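PDB 3KKC: TetR family Transcriptional regulator from Streptococcus agalactiae 2603V/R, which probably binds DNA as a transcriptional regulator of the TetR family, through a predicted N-terminal helix-turn-helix domain. Local coordinates for residues A[67-70]-A[71-75]; A[88-92]-A[93-97]; A[150-153]-A[154-157]; A[160-164]-A[165-169]. All blocks are in the same frame, centred on the assembly; numbering follows the deposited sequence.

Contact 1 of 4, residues A[67-70]-A[71-75]. With NI (nickel (II) ion), chain E; IMD (imidazole), chain F.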
loop_
_atom_site.group_PDB
_atom_site.type_symbol
_atom_site.label_atom_id
_atom_site.label_comp_id
_atom_site.label_asym_id
_atom_site.label_seq_id
_atom_site.Cartn_x
_atom_site.Cartn_y
_atom_site.Cartn_z
ATOM N N LEU A 67 -1.461 10.842 -19.411
ATOM C CA LEU A 67 -0.894 11.358 -18.176
ATOM C C LEU A 67 0.598 11.003 -18.025
ATOM O O LEU A 67 1.414 11.839 -17.619
ATOM C CB LEU A 67 -1.692 10.837 -16.985
ATOM C CG LEU A 67 -2.626 11.857 -16.350
ATOM C CD1 LEU A 67 -2.838 13.054 -17.273
ATOM C CD2 LEU A 67 -3.938 11.214 -15.977
ATOM N N PHE A 68 0.949 9.767 -18.376
ATOM C CA PHE A 68 2.327 9.309 -18.260
ATOM C C PHE A 68 3.218 9.790 -19.416
ATOM O O PHE A 68 4.435 9.940 -19.260
ATOM C CB PHE A 68 2.370 7.796 -18.060
ATOM C CG PHE A 68 1.715 7.361 -16.771
ATOM C CD1 PHE A 68 1.728 8.211 -15.663
ATOM C CD2 PHE A 68 1.084 6.113 -16.661
ATOM C CE1 PHE A 68 1.127 7.833 -14.467
ATOM C CE2 PHE A 68 0.467 5.729 -15.477
ATOM C CZ PHE A 68 0.480 6.569 -14.373
ATOM N N HIS A 69 2.625 10.049 -20.575
ATOM C CA HIS A 69 3.427 10.608 -21.633
ATOM C C HIS A 69 3.830 12.008 -21.209
ATOM O O HIS A 69 4.983 12.381 -21.369
ATOM C CB HIS A 69 2.683 10.631 -22.956
ATOM C CG HIS A 69 3.510 11.101 -24.107
ATOM N ND1 HIS A 69 4.036 10.237 -25.046
ATOM C CD2 HIS A 69 3.872 12.349 -24.497
ATOM C CE1 HIS A 69 4.695 10.932 -25.958
ATOM N NE2 HIS A 69 4.612 12.216 -25.649
ATOM N N HIS A 70 2.907 12.780 -20.637
ATOM C CA HIS A 70 3.278 14.128 -20.215
ATOM C C HIS A 70 4.242 14.203 -19.023
ATOM O O HIS A 70 5.022 15.149 -18.919
ATOM C CB HIS A 70 2.080 15.030 -19.924
ATOM C CG HIS A 70 2.484 16.440 -19.600
ATOM N ND1 HIS A 70 3.027 17.290 -20.546
ATOM C CD2 HIS A 70 2.476 17.133 -18.434
ATOM C CE1 HIS A 70 3.317 18.448 -19.978
ATOM N NE2 HIS A 70 2.987 18.385 -18.700
ATOM N N LEU A 71 4.169 13.240 -18.110
ATOM C CA LEU A 71 5.038 13.268 -16.938
ATOM C C LEU A 71 6.471 12.860 -17.268
ATOM O O LEU A 71 7.408 13.551 -16.903
ATOM C CB LEU A 71 4.485 12.373 -15.834
ATOM C CG LEU A 71 3.304 12.952 -15.065
ATOM C CD1 LEU A 71 3.068 12.186 -13.790
ATOM C CD2 LEU A 71 3.609 14.383 -14.755
ATOM N N PHE A 72 6.641 11.757 -17.984
ATOM C CA PHE A 72 7.951 11.119 -18.101
ATOM C C PHE A 72 8.481 11.163 -19.514
ATOM O O PHE A 72 9.587 11.629 -19.744
ATOM C CB PHE A 72 7.899 9.638 -17.692
ATOM C CG PHE A 72 7.171 9.364 -16.399
ATOM C CD1 PHE A 72 7.782 9.589 -15.175
ATOM C CD2 PHE A 72 5.892 8.834 -16.410
ATOM C CE1 PHE A 72 7.117 9.308 -13.984
ATOM C CE2 PHE A 72 5.228 8.554 -15.229
ATOM C CZ PHE A 72 5.843 8.788 -14.018
ATOM N N LYS A 73 7.697 10.633 -20.448
ATOM C CA LYS A 73 8.151 10.418 -21.817
ATOM C C LYS A 73 8.483 11.743 -22.498
ATOM O O LYS A 73 8.535 11.848 -23.726
ATOM C CB LYS A 73 7.123 9.590 -22.592
ATOM C CG LYS A 73 6.810 8.256 -21.899
ATOM C CD LYS A 73 5.374 7.808 -22.157
ATOM C CE LYS A 73 4.837 6.934 -21.024
ATOM N NZ LYS A 73 3.350 6.734 -21.110
ATOM N N GLN A 74 8.708 12.751 -21.661
ATOM C CA GLN A 74 9.294 14.024 -22.055
ATOM C C GLN A 74 10.783 13.915 -22.398
ATOM O O GLN A 74 11.563 13.269 -21.681
ATOM C CB GLN A 74 9.132 15.018 -20.906
ATOM C CG GLN A 74 7.704 15.401 -20.636
ATOM C CD GLN A 74 7.091 16.122 -21.810
ATOM O OE1 GLN A 74 6.573 17.224 -21.660
ATOM N NE2 GLN A 74 7.166 15.516 -22.995
ATOM N N GLY A 75 11.174 14.553 -23.492
ATOM C CA GLY A 75 12.581 14.785 -23.756
ATOM C C GLY A 75 12.927 16.201 -23.329
ATOM O O GLY A 75 13.875 16.802 -23.826
HETATM NI NI NI E . 3.318 19.719 -16.994
HETATM N N1 IMD F . 6.467 19.864 -20.302
HETATM C C2 IMD F . 6.503 20.109 -18.975
HETATM N N3 IMD F . 5.525 20.992 -18.671
HETATM C C4 IMD F . 4.867 21.312 -19.805
HETATM C C5 IMD F . 5.462 20.597 -20.837
#
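His70 and Gln74, one turn apart, share a bound imidazole, and His70 also holds a nickel ion. NE2 of His70 lies 2.2 Å from the nickel. CG of His70 is anti to the backbone N (chi1 -175°), which sends the ring off the helix toward the metal. The imidazole, probably from the crystallisation liquor, lies at the edge of this ring, near its plane. Its N1 gives a weak hydrogen bond of 3.0 Å to Gln74 OE1. The Gln74 chain bends at chi2 and crosses the His70 side chain at a slant, with amide and ring planes 52° apart. Its CG rests 3.2 Å from the carbonyl O of His70.

On another side of the helix, Phe68 and Phe72 run side by side. Their rings are oblique, with planes at 45°, and Phe68 CD1 meets Phe72 CE2 at 3.5 Å. Both rings pack on helix 107-129. Lys73 folds back over the preceding turn. Its CB lies over one face of the His69 ring, 4.2 Å from the centroid, a CH-pi contact.

The backbone bonds from Leu71 N to Leu67 O and from Phe72 N to Phe68 O carry the helical pattern into the loop. The arrangement is that of a nickel site whose three histidines come from two helices: His70 near the end of helix 57-71, His86 and His90 on helix 80-93.

Contact 2 of 4, residues A[88-92]-A[93-97]. With NI (nickel (II) ion), chain E.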
loop_
_atom_site.group_PDB
_atom_site.type_symbol
_atom_site.label_atom_id
_atom_site.label_comp_id
_atom_site.label_asym_id
_atom_site.label_seq_id
_atom_site.Cartn_x
_atom_site.Cartn_y
_atom_site.Cartn_z
ATOM N N LEU A 88 6.020 16.033 -9.382
ATOM C CA LEU A 88 5.354 16.424 -8.150
ATOM C C LEU A 88 4.423 17.620 -8.374
ATOM O O LEU A 88 3.409 17.748 -7.692
ATOM C CB LEU A 88 6.377 16.741 -7.050
ATOM C CG LEU A 88 6.907 15.634 -6.135
ATOM C CD1 LEU A 88 6.546 14.225 -6.623
ATOM C CD2 LEU A 88 8.430 15.775 -5.939
ATOM N N LYS A 89 4.769 18.503 -9.315
ATOM C CA LYS A 89 3.960 19.699 -9.556
ATOM C C LYS A 89 2.549 19.276 -9.952
ATOM O O LYS A 89 1.564 19.786 -9.424
ATOM C CB LYS A 89 4.585 20.573 -10.639
ATOM C CG LYS A 89 4.073 22.013 -10.661
ATOM C CD LYS A 89 5.057 22.972 -11.375
ATOM C CE LYS A 89 5.164 22.685 -12.876
ATOM N NZ LYS A 89 6.388 23.251 -13.546
ATOM N N HIS A 90 2.464 18.317 -10.870
ATOM C CA HIS A 90 1.181 17.791 -11.321
ATOM C C HIS A 90 0.349 17.160 -10.230
ATOM O O HIS A 90 -0.872 17.265 -10.230
ATOM C CB HIS A 90 1.382 16.804 -12.453
ATOM C CG HIS A 90 1.562 17.466 -13.774
ATOM N ND1 HIS A 90 0.654 17.337 -14.801
ATOM C CD2 HIS A 90 2.521 18.310 -14.219
ATOM C CE1 HIS A 90 1.061 18.047 -15.836
ATOM N NE2 HIS A 90 2.184 18.657 -15.505
ATOM N N PHE A 91 1.002 16.506 -9.286
ATOM C CA PHE A 91 0.249 15.847 -8.244
ATOM C C PHE A 91 -0.408 16.860 -7.305
ATOM O O PHE A 91 -1.555 16.658 -6.886
ATOM C CB PHE A 91 1.087 14.760 -7.527
ATOM C CG PHE A 91 1.140 13.439 -8.287
ATOM C CD1 PHE A 91 0.137 12.488 -8.133
ATOM C CD2 PHE A 91 2.178 13.161 -9.171
ATOM C CE1 PHE A 91 0.165 11.278 -8.843
ATOM C CE2 PHE A 91 2.228 11.948 -9.872
ATOM C CZ PHE A 91 1.210 11.006 -9.712
ATOM N N GLU A 92 0.272 17.968 -7.022
ATOM C CA GLU A 92 -0.216 18.894 -5.992
ATOM C C GLU A 92 -1.446 19.712 -6.415
ATOM O O GLU A 92 -2.200 20.195 -5.553
ATOM C CB GLU A 92 0.908 19.793 -5.429
ATOM C CG GLU A 92 1.379 20.913 -6.358
ATOM C CD GLU A 92 2.199 21.998 -5.649
ATOM O OE1 GLU A 92 2.058 22.163 -4.416
ATOM O OE2 GLU A 92 2.979 22.695 -6.338
ATOM N N GLN A 93 -1.646 19.852 -7.732
ATOM C CA GLN A 93 -2.842 20.498 -8.281
ATOM C C GLN A 93 -3.855 19.448 -8.714
ATOM O O GLN A 93 -4.999 19.782 -9.064
ATOM C CB GLN A 93 -2.520 21.368 -9.512
ATOM C CG GLN A 93 -1.069 21.703 -9.747
ATOM C CD GLN A 93 -0.610 22.842 -8.870
ATOM O OE1 GLN A 93 -1.424 23.480 -8.191
ATOM N NE2 GLN A 93 0.701 23.109 -8.870
ATOM N N ASN A 94 -3.426 18.187 -8.713
ATOM C CA ASN A 94 -4.279 17.098 -9.138
ATOM C C ASN A 94 -4.603 17.292 -10.621
ATOM O O ASN A 94 -5.760 17.168 -11.060
ATOM C CB ASN A 94 -5.549 17.059 -8.291
ATOM C CG ASN A 94 -6.227 15.684 -8.304
ATOM O OD1 ASN A 94 -5.643 14.681 -8.741
ATOM N ND2 ASN A 94 -7.468 15.639 -7.822
ATOM N N GLN A 95 -3.565 17.639 -11.382
ATOM C CA GLN A 95 -3.676 17.753 -12.831
ATOM C C GLN A 95 -4.306 16.500 -13.433
ATOM O O GLN A 95 -3.654 15.441 -13.532
ATOM C CB GLN A 95 -2.311 17.991 -13.458
ATOM C CG GLN A 95 -1.522 19.087 -12.772
ATOM C CD GLN A 95 -1.267 20.277 -13.681
ATOM O OE1 GLN A 95 -1.942 20.436 -14.700
ATOM N NE2 GLN A 95 -0.290 21.116 -13.318
ATOM N N ASP A 96 -5.563 16.680 -13.858
ATOM C CA ASP A 96 -6.444 15.653 -14.417
ATOM C C ASP A 96 -6.692 14.499 -13.451
ATOM O O ASP A 96 -6.702 13.352 -13.868
ATOM C CB ASP A 96 -5.943 15.106 -15.766
ATOM C CG ASP A 96 -5.296 16.177 -16.652
ATOM O OD1 ASP A 96 -5.965 16.753 -17.551
ATOM O OD2 ASP A 96 -4.089 16.413 -16.463
ATOM N N SER A 97 -6.886 14.806 -12.172
ATOM C CA SER A 97 -7.256 13.811 -11.174
ATOM C C SER A 97 -6.147 12.767 -10.943
ATOM O O SER A 97 -6.415 11.632 -10.477
ATOM C CB SER A 97 -8.551 13.114 -11.591
ATOM O OG SER A 97 -9.524 14.060 -12.006
HETATM NI NI NI E . 3.318 19.719 -16.994
#
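His90 and Gln95 stack where a Schellman motif ends helix 80-93. The side-chain amide of Gln95 lies over one face of the His90 ring, offset toward the rim. The two planes are only 19° apart, and CD of Gln95 stands 3.7 Å above the ring. CB of Gln95 comes closer still, 3.3 Å from ND1 of His90. The Gln95 chain bends at chi2 (-116°), and this lays the amide along the ring.

The turn brings Gln95 there. Its backbone N donates to His90 O at 3.0 Å, in the carbonyl plane. Asn94 has positive phi (64°) and is the C-prime residue. Its N bonds Phe91 O, also at 3.0 Å, from above the carbonyl plane. Outside the turn, the Asn94 side chain reaches the start of helix 98-103: ND2 bonds Thr100 OG1, and OD1 takes a weak bond from Ala99 N.

Gln93 folds back over the preceding turn. Its CG touches Lys89 O at 3.3 Å, and its amide runs beside the Glu92 side chain. Phe91 faces the protein interior and packs on Leu71 and Leu156.

The His90 ring is thus covered by Gln95 on one face and meets the rings of His70 and His86, the other two histidine ligands. Its NE2 binds the nickel ion at 2.1 Å.

Contact 3 of 4, residues A[150-153]-A[154-157]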
loop_
_atom_site.group_PDB
_atom_site.type_symbol
_atom_site.label_atom_id
_atom_site.label_comp_id
_atom_site.label_asym_id
_atom_site.label_seq_id
_atom_site.Cartn_x
_atom_site.Cartn_y
_atom_site.Cartn_z
ATOM N N GLU A 150 5.344 6.071 -1.561
ATOM C CA GLU A 150 4.749 6.305 -0.249
ATOM C C GLU A 150 4.981 7.716 0.302
ATOM O O GLU A 150 4.078 8.310 0.890
ATOM C CB GLU A 150 5.190 5.240 0.755
ATOM C CG GLU A 150 4.026 4.505 1.402
ATOM C CD GLU A 150 3.252 3.650 0.414
ATOM O OE1 GLU A 150 3.881 2.896 -0.365
ATOM O OE2 GLU A 150 2.009 3.731 0.419
ATOM N N THR A 151 6.169 8.279 0.123
ATOM C CA THR A 151 6.338 9.669 0.535
ATOM C C THR A 151 5.235 10.485 -0.132
ATOM O O THR A 151 4.494 11.215 0.537
ATOM C CB THR A 151 7.723 10.240 0.168
ATOM O OG1 THR A 151 8.710 9.664 1.023
ATOM C CG2 THR A 151 7.757 11.776 0.330
ATOM N N LEU A 152 5.125 10.311 -1.451
ATOM C CA LEU A 152 4.159 10.999 -2.310
ATOM C C LEU A 152 2.698 10.882 -1.832
ATOM O O LEU A 152 2.044 11.899 -1.603
ATOM C CB LEU A 152 4.322 10.479 -3.735
ATOM C CG LEU A 152 3.237 10.866 -4.717
ATOM C CD1 LEU A 152 2.973 12.338 -4.592
ATOM C CD2 LEU A 152 3.667 10.521 -6.125
ATOM N N LYS A 153 2.199 9.657 -1.651
ATOM C CA LYS A 153 0.842 9.468 -1.115
ATOM C C LYS A 153 0.644 10.225 0.184
ATOM O O LYS A 153 -0.384 10.853 0.396
ATOM C CB LYS A 153 0.511 7.982 -0.872
ATOM C CG LYS A 153 0.082 7.206 -2.099
ATOM C CD LYS A 153 0.359 5.725 -1.913
ATOM C CE LYS A 153 -0.927 4.888 -1.863
ATOM N NZ LYS A 153 -0.938 3.971 -0.680
ATOM N N TRP A 154 1.620 10.132 1.076
ATOM C CA TRP A 154 1.477 10.725 2.399
ATOM C C TRP A 154 1.303 12.258 2.259
ATOM O O TRP A 154 0.444 12.879 2.904
ATOM C CB TRP A 154 2.681 10.330 3.284
ATOM C CG TRP A 154 2.848 11.215 4.463
ATOM C CD1 TRP A 154 2.252 11.075 5.680
ATOM C CD2 TRP A 154 3.642 12.425 4.533
ATOM N NE1 TRP A 154 2.628 12.119 6.512
ATOM C CE2 TRP A 154 3.475 12.960 5.832
ATOM C CE3 TRP A 154 4.466 13.098 3.629
ATOM C CZ2 TRP A 154 4.122 14.159 6.259
ATOM C CZ3 TRP A 154 5.118 14.316 4.055
ATOM C CH2 TRP A 154 4.932 14.816 5.358
ATOM N N TRP A 155 2.118 12.839 1.385
ATOM C CA TRP A 155 2.136 14.271 1.128
ATOM C C TRP A 155 0.781 14.734 0.573
ATOM O O TRP A 155 0.250 15.771 0.974
ATOM C CB TRP A 155 3.277 14.564 0.146
ATOM C CG TRP A 155 3.434 15.994 -0.307
ATOM C CD1 TRP A 155 3.602 17.099 0.480
ATOM C CD2 TRP A 155 3.490 16.459 -1.666
ATOM N NE1 TRP A 155 3.735 18.212 -0.301
ATOM C CE2 TRP A 155 3.674 17.850 -1.621
ATOM C CE3 TRP A 155 3.397 15.829 -2.915
ATOM C CZ2 TRP A 155 3.770 18.629 -2.778
ATOM C CZ3 TRP A 155 3.495 16.600 -4.060
ATOM C CH2 TRP A 155 3.679 17.986 -3.983
ATOM N N LEU A 156 0.213 13.942 -0.327
ATOM C CA LEU A 156 -1.083 14.258 -0.917
ATOM C C LEU A 156 -2.250 14.190 0.093
ATOM O O LEU A 156 -3.261 14.886 -0.076
ATOM C CB LEU A 156 -1.340 13.369 -2.149
ATOM C CG LEU A 156 -0.379 13.592 -3.333
ATOM C CD1 LEU A 156 -0.473 12.500 -4.377
ATOM C CD2 LEU A 156 -0.606 14.945 -4.010
ATOM N N HIS A 157 -2.125 13.360 1.132
ATOM C CA HIS A 157 -3.158 13.292 2.174
ATOM C C HIS A 157 -3.009 14.469 3.114
ATOM O O HIS A 157 -3.874 14.720 3.948
ATOM C CB HIS A 157 -3.038 12.032 3.035
ATOM C CG HIS A 157 -3.454 10.769 2.354
ATOM N ND1 HIS A 157 -2.544 9.842 1.888
ATOM C CD2 HIS A 157 -4.680 10.257 2.095
ATOM C CE1 HIS A 157 -3.192 8.823 1.353
ATOM N NE2 HIS A 157 -4.490 9.049 1.468
#
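Leu152 and Leu156, one turn apart, cross at a slant and meet through their CD1 methyls at 3.5 Å. The same CD1 of Leu152 lies at the edge of the Trp155 ring, in its plane, 3.9 Å from CE3. CG of Leu152 is anti to the backbone N (chi1 168°), and this carries the CD1 methyl to both neighbours. Leu152 and Leu156 pack on helix 98-103. Trp155 instead lies between helix 80-93 and helix 164-175, touching Leu88 and Glu92 on one and Val164 and Leu167 on the other. Its NE1 is hydrogen-bonded to the loop after the helix, at Met162.

Trp154 leaves the helix in another direction. Thr151 O lies at the edge of its ring, in plane, 3.6 Å from CE3. The indole packs on Gln142 of the second subunit, and Thr151 touches Phe139 of that subunit. Helix 137-157 therefore belongs both to the core of the C-terminal domain and to the dimer interface, as is usual for the ligand-binding domain of TetR regulators.

The more polar side carries Glu150, Lys153 and His157. Lys153 bends at chi3 and chi4 and reaches back to Glu150, where NZ and OE2 form a salt bridge of 3.2 Å. The carbonyl O of Lys153 takes two donors from His157. The backbone N bonds it at 3.1 Å. ND1 of the ring adds a weak bond of 2.8 Å, with a poor N-H...O angle of 122°. Thr151 OG1 is hydrogen-bonded to Ser147 O, one turn earlier in the helix.

Contact 4 of 4, residues A[160-164]-A[165-169]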
loop_
_atom_site.group_PDB
_atom_site.type_symbol
_atom_site.label_atom_id
_atom_site.label_comp_id
_atom_site.label_asym_id
_atom_site.label_seq_id
_atom_site.Cartn_x
_atom_site.Cartn_y
_atom_site.Cartn_z
ATOM N N GLN A 160 -1.883 20.472 5.078
ATOM C CA GLN A 160 -0.862 21.502 4.950
ATOM C C GLN A 160 0.392 20.855 4.405
ATOM O O GLN A 160 1.146 20.235 5.148
ATOM C CB GLN A 160 -0.575 22.151 6.299
ATOM C CG GLN A 160 -1.813 22.671 7.033
ATOM C CD GLN A 160 -2.644 23.620 6.197
ATOM O OE1 GLN A 160 -3.811 23.872 6.501
ATOM N NE2 GLN A 160 -2.050 24.153 5.133
ATOM N N LYS A 161 0.602 20.979 3.098
ATOM C CA LYS A 161 1.674 20.253 2.424
ATOM C C LYS A 161 2.875 21.137 2.133
ATOM O O LYS A 161 2.725 22.300 1.752
ATOM C CB LYS A 161 1.163 19.616 1.132
ATOM C CG LYS A 161 -0.205 20.110 0.729
ATOM C CD LYS A 161 -0.569 19.641 -0.665
ATOM C CE LYS A 161 -0.883 18.164 -0.685
ATOM N NZ LYS A 161 -0.991 17.680 -2.087
HETATM N N MSE A 162 4.066 20.584 2.327
HETATM C CA MSE A 162 5.287 21.303 2.009
HETATM C C MSE A 162 5.377 21.613 0.505
HETATM O O MSE A 162 4.683 20.999 -0.310
HETATM C CB MSE A 162 6.511 20.530 2.513
HETATM C CG MSE A 162 6.402 19.023 2.388
HETATM SE SE MSE A 162 7.791 18.049 3.356
HETATM C CE MSE A 162 7.124 18.316 5.168
ATOM N N THR A 163 6.204 22.590 0.148
ATOM C CA THR A 163 6.373 22.949 -1.250
ATOM C C THR A 163 6.965 21.743 -1.934
ATOM O O THR A 163 7.664 20.962 -1.297
ATOM C CB THR A 163 7.340 24.133 -1.414
ATOM O OG1 THR A 163 8.674 23.699 -1.106
ATOM C CG2 THR A 163 6.944 25.279 -0.483
ATOM N N VAL A 164 6.703 21.576 -3.224
ATOM C CA VAL A 164 7.201 20.377 -3.885
ATOM C C VAL A 164 8.708 20.260 -3.702
ATOM O O VAL A 164 9.230 19.153 -3.542
ATOM C CB VAL A 164 6.851 20.320 -5.375
ATOM C CG1 VAL A 164 5.504 20.948 -5.599
ATOM C CG2 VAL A 164 7.924 21.000 -6.200
ATOM N N GLU A 165 9.394 21.397 -3.701
ATOM C CA GLU A 165 10.846 21.403 -3.565
ATOM C C GLU A 165 11.322 20.953 -2.168
ATOM O O GLU A 165 12.283 20.197 -2.050
ATOM C CB GLU A 165 11.422 22.777 -3.944
ATOM C CG GLU A 165 10.353 23.852 -4.091
ATOM C CD GLU A 165 9.989 24.129 -5.535
ATOM O OE1 GLU A 165 8.852 24.590 -5.769
ATOM O OE2 GLU A 165 10.843 23.898 -6.427
ATOM N N ASP A 166 10.654 21.422 -1.119
ATOM C CA ASP A 166 10.894 20.889 0.215
ATOM C C ASP A 166 10.738 19.358 0.280
ATOM O O ASP A 166 11.604 18.657 0.788
ATOM C CB ASP A 166 9.971 21.570 1.228
ATOM C CG ASP A 166 10.458 22.963 1.609
ATOM O OD1 ASP A 166 11.618 23.278 1.274
ATOM O OD2 ASP A 166 9.698 23.731 2.243
ATOM N N LEU A 167 9.641 18.832 -0.241
ATOM C CA LEU A 167 9.434 17.392 -0.190
ATOM C C LEU A 167 10.492 16.642 -1.001
ATOM O O LEU A 167 10.986 15.589 -0.576
ATOM C CB LEU A 167 8.028 17.014 -0.674
ATOM C CG LEU A 167 7.702 15.516 -0.592
ATOM C CD1 LEU A 167 6.806 15.149 0.632
ATOM C CD2 LEU A 167 7.106 15.010 -1.897
ATOM N N LEU A 168 10.826 17.163 -2.176
ATOM C CA LEU A 168 11.833 16.515 -3.001
ATOM C C LEU A 168 13.165 16.491 -2.253
ATOM O O LEU A 168 13.971 15.571 -2.390
ATOM C CB LEU A 168 12.010 17.254 -4.318
ATOM C CG LEU A 168 13.064 16.562 -5.177
ATOM C CD1 LEU A 168 12.591 15.146 -5.571
ATOM C CD2 LEU A 168 13.428 17.411 -6.392
ATOM N N LYS A 169 13.371 17.522 -1.448
ATOM C CA LYS A 169 14.585 17.686 -0.677
ATOM C C LYS A 169 14.653 16.661 0.446
ATOM O O LYS A 169 15.584 15.848 0.517
ATOM C CB LYS A 169 14.623 19.114 -0.105
ATOM C CG LYS A 169 15.610 19.342 1.030
ATOM C CD LYS A 169 15.344 20.668 1.735
ATOM C CE LYS A 169 16.443 20.988 2.749
ATOM N NZ LYS A 169 16.087 22.146 3.621
#
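Thr163 caps the N-terminal end of helix 164-175. Its OG1 accepts a nearly straight bond of 3.0 Å from Asp166 N, with an N-H...O angle of 168°. OG1 sits between the backbone N and the carbonyl carbon (chi1 71°), and this turns the oxygen in toward the first turn. The side chain of Asp166 crosses that of Thr163 at a slant, its CG 3.3 Å from OG1. CG of Glu165 lies 3.4 Å from the same oxygen.

The backbone donors that follow are met in helical order. Leu167 N bonds Thr163 O at 3.1 Å, also at 168°. Leu168 N bonds Val164 O at 2.9 Å. Thr163 thus serves the first turn twice, through its hydroxyl and through its carbonyl.

Met162, modelled as selenomethionine, packs against the same turn with its apolar chain. Its CB meets Asp166 CB at 3.8 Å. Farther out, SE lies 4.0 Å from Leu167 CA, and the two side chains cross at about a right angle. The carbonyl O of Met162 has a partner on the preceding helix, Trp155 NE1. Lys161 makes a cation-pi contact with the same tryptophan.

Val164 and Leu168 face helix 80-93. Leu167 packs on Thr151 and Trp155 of its own chain and on Phe139 of the second subunit. The N-cap pairs Asp166 N, a donor that has no helical carbonyl before it to bond. Asp166 and Glu165 also place acidic groups at this end, where their negative charge would be expected to interact favourably with the helix dipole.

In the fold
Contacts 1 and 2 meet at the nickel ion. His70 comes from 67-75 and His90 from 88-97, and their rings touch at 3.1 Å between His70 CD2 and His90 CE1. The centres of contacts 1 and 2 are 13 Å apart. Contact 3 packs on contact 2 where Trp155 CH2 reaches Glu92 CB at 3.6 Å. Contacts 3 and 4 have centres 11 Å apart and touch where Thr151 CG2 meets Leu167 CD1 at 3.5 Å. Contact 4 also touches contact 2, through Val164. Contact 1 touches neither 150-157 nor 160-169; contact 2 bridges the gap. The side chains of Trp155 and Val164 stay about 13 Å and 12 Å from the nickel.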